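Local coordinates for alpha-tubulin N-acetyltransferase (PDB 4H6U), which catalyses the transfer of the acetyl group of acetyl coenzyme A to a lysine side chain of alpha-tubulin, at the interface of chains A and B. Residues are numbered along the deposited sequence; one frame, centred on the assembly and turned at random. Chains: chain A/B, Alpha-tubulin N-acetyltransferase.

Contact 1: the interface of chains A and B. Residues chain A 41-43; chain B 7-9, 12.
Strand 42-45 of chain A, with the loop residue A:Gln41 before it, meets strand 5-8 of chain B and the short helix 9-13 that follows it. The fold is that of a GNAT acetyltransferase, and here the N-terminal segment of one subunit adds an antiparallel beta bridge to a strand of the other. A:Thr43 faces B:Phe7 and A:Val42 faces B:Pro8. A:Thr43 and B:Phe7 exchange two backbone hydrogen bonds: A:Thr43 N donates to B:Phe7 O at 2.9 Å, and B:Phe7 N returns the bond to A:Thr43 O at 3.0 Å. Both are nearly straight.

B:Tyr9 follows the bridge and folds its phenol ring back over chain A. A chi1 of -71° places CG opposite the carbonyl carbon of B:Tyr9 and lays the ring across residues 41-43 of chain A. Ring atom CE1 of B:Tyr9 lies 3.8 Å from A:Thr43 CB, and CE2, on the other flank of the ring, 4.0 Å from A:Gln41 CB; the rest of the A:Gln41 side chain is not modelled. The phenol oxygen B:Tyr9 OH stands 3.7 Å from A:Val42 O, too long for a hydrogen bond.

One turn further along the helix, B:Asn12 crosses A:Thr43 at about a right angle. With OG1 of A:Thr43 anti to the backbone N (chi1 158°), the methyl CG2 is turned toward chain B, against the B:Phe7 carbonyl and, more loosely, the B:Asn12 amide nitrogen ND2, 3.9 Å from A:Thr43 CG2.

Contact 2: the interface of chains A and B. Residues chain A 40, 123, 125-126; chain B 8, 10-11, 14.
This is a polar clasp in a two-fold homodimer interface, in which B:Asp10 from the N-terminal helix 9-13 is gripped by A:Tyr123, A:Thr125 and A:Glu126; it ties the N-terminal arm to its neighbour, although the structure alone does not show that the dimer forms in solution. The threonine hydroxyl A:Thr125 OG1 donates to B:Asp10 OD1 at 2.5 Å, and the backbone A:Glu126 N donates to B:Asp10 OD2 at 2.7 Å; both donors meet the syn lone pair of the oxygen they bind. A:Tyr123 OH adds a 2.8 Å bond to B:Asp10 OD2 from above the carboxylate plane, its ring turned 79° from that plane. A chi1 of 64° wedges the carboxylate between its own backbone N and carbonyl carbon, where OD1 also accepts a bent bond from B:Leu11 N. These bonds restrain the group's rotation and would probably favour the charged form.

Apolar contacts flank the clasp. B:Leu14 sets its methyl CD1 over one face of the A:Tyr123 ring, 3.7 Å from the centroid, and B:Pro8 CG packs 3.8 Å from A:Thr125 CB.

The chain A side of the clasp lies at the end of strand 117-124, where the chain enters 3-10 helix 126-128, ahead of helix 133-145 and within the stretch of sequence, 120 to 168, that supplies the acetyl coenzyme A pocket.

Contact 3: the interface of chains A and B. Residues chain A 90-94, 125; chain B 8, 11.
Apolar packing dominates where B:Leu11 and B:Pro8 press against strand 90-99 of chain A, near its start. B:Leu11 is the forked plug of this GNAT dimer contact: a chi1 of -167° extends it away from its backbone N toward the strand, along which it spreads its two methyls. B:Leu11 CD1 rests on the glycine backbone, 3.6 Å from A:Gly93 CA, where the glycine has no side chain to stand in the way, which probably permits the approach. The side chains of B:Leu11 and A:Ile91 cross at about a right angle, with B:Leu11 CD2 3.9 Å from the branch methyl A:Ile91 CG2. A:Val90 CG1 lies over one face of the B:Pro8 ring, at the corner formed by B:Pro8 CD, 3.8 Å away.

Contact with an aromatic ring comes from A:Phe94. Its side chain and that of B:Leu11 run past each other in opposite directions, and the ring offers its edge rather than a face: B:Leu11 CD2 lies in the ring plane, while B:Leu11 CG is 3.8 Å from A:Phe94 CD2.

Contact of carbon with a backbone polar atom forms a third group: the methyl B:Leu11 CD1 sits 3.5 Å from the amide nitrogen A:Gly93 N.

Contact 1: the interface of chains A and B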
# COMPACT_ATOMS: atom_id res chain seq x y z
N GLN A 41 12.18 21.45 2.10
CA GLN A 41 12.46 20.99 3.45
C GLN A 41 11.83 19.63 3.58
O GLN A 41 10.73 19.38 3.06
CB GLN A 41 11.91 21.96 4.49
N VAL A 42 12.55 18.75 4.26
CA VAL A 42 12.21 17.34 4.36
C VAL A 42 12.18 16.86 5.80
O VAL A 42 12.64 17.54 6.71
CB VAL A 42 13.20 16.45 3.58
CG1 VAL A 42 13.20 16.83 2.12
CG2 VAL A 42 14.60 16.58 4.16
N THR A 43 11.58 15.69 5.99
CA THR A 43 11.63 15.01 7.27
C THR A 43 12.35 13.67 7.08
O THR A 43 12.15 13.00 6.06
CB THR A 43 10.20 14.75 7.84
OG1 THR A 43 10.23 13.69 8.79
CG2 THR A 43 9.26 14.36 6.71
N PHE B 7 11.61 12.46 3.13
CA PHE B 7 10.35 12.78 2.46
C PHE B 7 10.04 14.27 2.57
O PHE B 7 10.13 14.85 3.65
CB PHE B 7 9.18 12.03 3.09
CG PHE B 7 9.07 10.59 2.68
CD1 PHE B 7 10.17 9.89 2.24
CD2 PHE B 7 7.86 9.95 2.73
CE1 PHE B 7 10.05 8.55 1.89
CE2 PHE B 7 7.75 8.63 2.38
CZ PHE B 7 8.86 7.93 1.96
N PRO B 8 9.68 14.90 1.45
CA PRO B 8 9.10 16.24 1.54
C PRO B 8 7.80 16.21 2.35
O PRO B 8 7.09 15.21 2.42
CB PRO B 8 8.84 16.61 0.07
CG PRO B 8 9.77 15.77 -0.73
CD PRO B 8 9.98 14.51 0.07
N TYR B 9 7.49 17.31 3.00
CA TYR B 9 6.34 17.32 3.88
C TYR B 9 5.05 17.00 3.12
O TYR B 9 4.22 16.21 3.59
CB TYR B 9 6.22 18.65 4.62
CG TYR B 9 7.29 18.88 5.69
CD1 TYR B 9 7.56 17.93 6.68
CD2 TYR B 9 8.01 20.06 5.71
CE1 TYR B 9 8.53 18.16 7.65
CE2 TYR B 9 8.96 20.30 6.67
CZ TYR B 9 9.23 19.35 7.64
OH TYR B 9 10.19 19.59 8.60
N ASN B 12 4.84 13.28 2.11
CA ASN B 12 4.65 12.45 3.27
C ASN B 12 3.18 12.44 3.69
O ASN B 12 2.59 11.38 3.94
CB ASN B 12 5.54 12.94 4.42
CG ASN B 12 5.81 11.84 5.43
OD1 ASN B 12 5.86 10.66 5.07
ND2 ASN B 12 6.02 12.23 6.69

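Contact 2: the interface of chains A and B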
# COMPACT_ATOMS: atom_id res chain seq x y z
N PRO A 40 13.13 20.69 -1.36
CA PRO A 40 12.39 21.42 -0.32
C PRO A 40 12.80 20.91 1.05
O PRO A 40 13.65 20.02 1.14
CB PRO A 40 10.94 21.05 -0.60
CG PRO A 40 11.06 19.62 -1.15
CD PRO A 40 12.33 19.60 -1.96
N TYR A 123 1.88 11.21 -7.52
CA TYR A 123 2.22 12.49 -6.94
C TYR A 123 3.70 12.78 -7.01
O TYR A 123 4.53 11.91 -6.74
CB TYR A 123 1.76 12.60 -5.49
CG TYR A 123 1.89 14.00 -4.93
CD1 TYR A 123 1.01 15.00 -5.32
CD2 TYR A 123 2.90 14.34 -4.04
CE1 TYR A 123 1.12 16.28 -4.83
CE2 TYR A 123 3.02 15.63 -3.54
CZ TYR A 123 2.13 16.60 -3.96
OH TYR A 123 2.20 17.88 -3.49
N THR A 125 6.31 15.87 -5.55
CA THR A 125 6.34 16.94 -4.56
C THR A 125 6.19 18.26 -5.29
O THR A 125 6.71 18.40 -6.40
CB THR A 125 7.63 16.87 -3.67
OG1 THR A 125 7.50 17.73 -2.52
CG2 THR A 125 8.88 17.26 -4.47
N GLU A 126 5.46 19.20 -4.68
CA GLU A 126 4.96 20.40 -5.37
C GLU A 126 6.01 21.26 -6.08
O GLU A 126 5.80 21.68 -7.21
CB GLU A 126 4.16 21.27 -4.41
N PRO B 8 9.68 14.90 1.45
CA PRO B 8 9.10 16.24 1.54
C PRO B 8 7.80 16.21 2.35
O PRO B 8 7.09 15.21 2.42
CB PRO B 8 8.84 16.61 0.07
CG PRO B 8 9.77 15.77 -0.73
CD PRO B 8 9.98 14.51 0.07
N ASP B 10 4.88 17.59 1.95
CA ASP B 10 3.67 17.34 1.15
C ASP B 10 3.51 15.90 0.69
O ASP B 10 2.43 15.35 0.82
CB ASP B 10 3.57 18.32 -0.04
CG ASP B 10 4.71 18.16 -1.07
OD1 ASP B 10 5.74 17.49 -0.81
OD2 ASP B 10 4.53 18.71 -2.17
N LEU B 11 4.58 15.29 0.23
CA LEU B 11 4.57 13.89 -0.20
C LEU B 11 4.27 12.95 0.96
O LEU B 11 3.55 11.96 0.84
CB LEU B 11 5.92 13.52 -0.84
CG LEU B 11 5.98 12.22 -1.62
CD1 LEU B 11 6.75 12.41 -2.93
CD2 LEU B 11 6.61 11.12 -0.80
N LEU B 14 0.55 13.09 1.82
CA LEU B 14 -0.27 12.46 0.79
C LEU B 14 0.16 11.01 0.49
O LEU B 14 -0.31 10.44 -0.48
CB LEU B 14 -0.21 13.26 -0.52
CG LEU B 14 -0.78 14.67 -0.44
CD1 LEU B 14 -0.46 15.46 -1.69
CD2 LEU B 14 -2.28 14.63 -0.24

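Contact 3: the interface of chains A and B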
# COMPACT_ATOMS: atom_id res chain seq x y z
N VAL A 90 16.19 11.80 -1.56
CA VAL A 90 14.90 12.40 -1.29
C VAL A 90 13.95 11.80 -2.28
O VAL A 90 14.17 11.85 -3.49
CB VAL A 90 14.95 13.92 -1.48
CG1 VAL A 90 13.63 14.57 -1.13
CG2 VAL A 90 16.09 14.50 -0.66
N ILE A 91 12.84 11.31 -1.75
CA ILE A 91 11.75 10.81 -2.55
C ILE A 91 10.99 12.00 -3.07
O ILE A 91 10.48 12.81 -2.28
CB ILE A 91 10.80 9.91 -1.70
CG1 ILE A 91 11.57 8.74 -1.04
CG2 ILE A 91 9.65 9.40 -2.57
CD1 ILE A 91 12.61 8.13 -1.94
N VAL A 92 10.99 12.15 -4.40
CA VAL A 92 10.39 13.32 -5.04
C VAL A 92 9.03 13.01 -5.67
O VAL A 92 8.30 13.91 -6.05
CB VAL A 92 11.31 13.90 -6.09
CG1 VAL A 92 12.58 14.38 -5.42
CG2 VAL A 92 11.60 12.88 -7.16
N GLY A 93 8.71 11.72 -5.80
CA GLY A 93 7.42 11.31 -6.29
C GLY A 93 7.07 9.85 -6.00
O GLY A 93 7.92 9.06 -5.64
N PHE A 94 5.78 9.53 -6.08
CA PHE A 94 5.32 8.15 -5.98
C PHE A 94 4.23 7.82 -7.01
O PHE A 94 3.50 8.67 -7.47
CB PHE A 94 4.84 7.80 -4.57
CG PHE A 94 3.64 8.60 -4.08
CD1 PHE A 94 2.37 8.37 -4.58
CD2 PHE A 94 3.77 9.52 -3.06
CE1 PHE A 94 1.27 9.08 -4.12
CE2 PHE A 94 2.67 10.24 -2.58
CZ PHE A 94 1.42 10.03 -3.11
N THR A 125 6.31 15.87 -5.55
CA THR A 125 6.34 16.94 -4.56
C THR A 125 6.19 18.26 -5.29
O THR A 125 6.71 18.40 -6.40
CB THR A 125 7.63 16.87 -3.67
OG1 THR A 125 7.50 17.73 -2.52
CG2 THR A 125 8.88 17.26 -4.47
N PRO B 8 9.68 14.90 1.45
CA PRO B 8 9.10 16.24 1.54
C PRO B 8 7.80 16.21 2.35
O PRO B 8 7.09 15.21 2.42
CB PRO B 8 8.84 16.61 0.07
CG PRO B 8 9.77 15.77 -0.73
CD PRO B 8 9.98 14.51 0.07
N LEU B 11 4.58 15.29 0.23
CA LEU B 11 4.57 13.89 -0.20
C LEU B 11 4.27 12.95 0.96
O LEU B 11 3.55 11.96 0.84
CB LEU B 11 5.92 13.52 -0.84
CG LEU B 11 5.98 12.22 -1.62
CD1 LEU B 11 6.75 12.41 -2.93
CD2 LEU B 11 6.61 11.12 -0.80

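The three contacts form one continuous footprint for the N-terminal arm of chain B. The C-alpha centres of contact 1 and contact 2 are about 7 Å apart, those of contact 1 and contact 3 about 8 Å, and those of contact 2 and contact 3 about 5 Å. B:Pro8 takes part in all of them, while B:Leu11 and A:Thr125 join contacts 2 and 3. Strand 5-8 and helix 9-13 therefore dock as a unit, with a backbone bridge, a carboxylate clasp and an apolar plug. Two-fold symmetry repeats the set with the chains exchanged, so the subunits hold each other reciprocally.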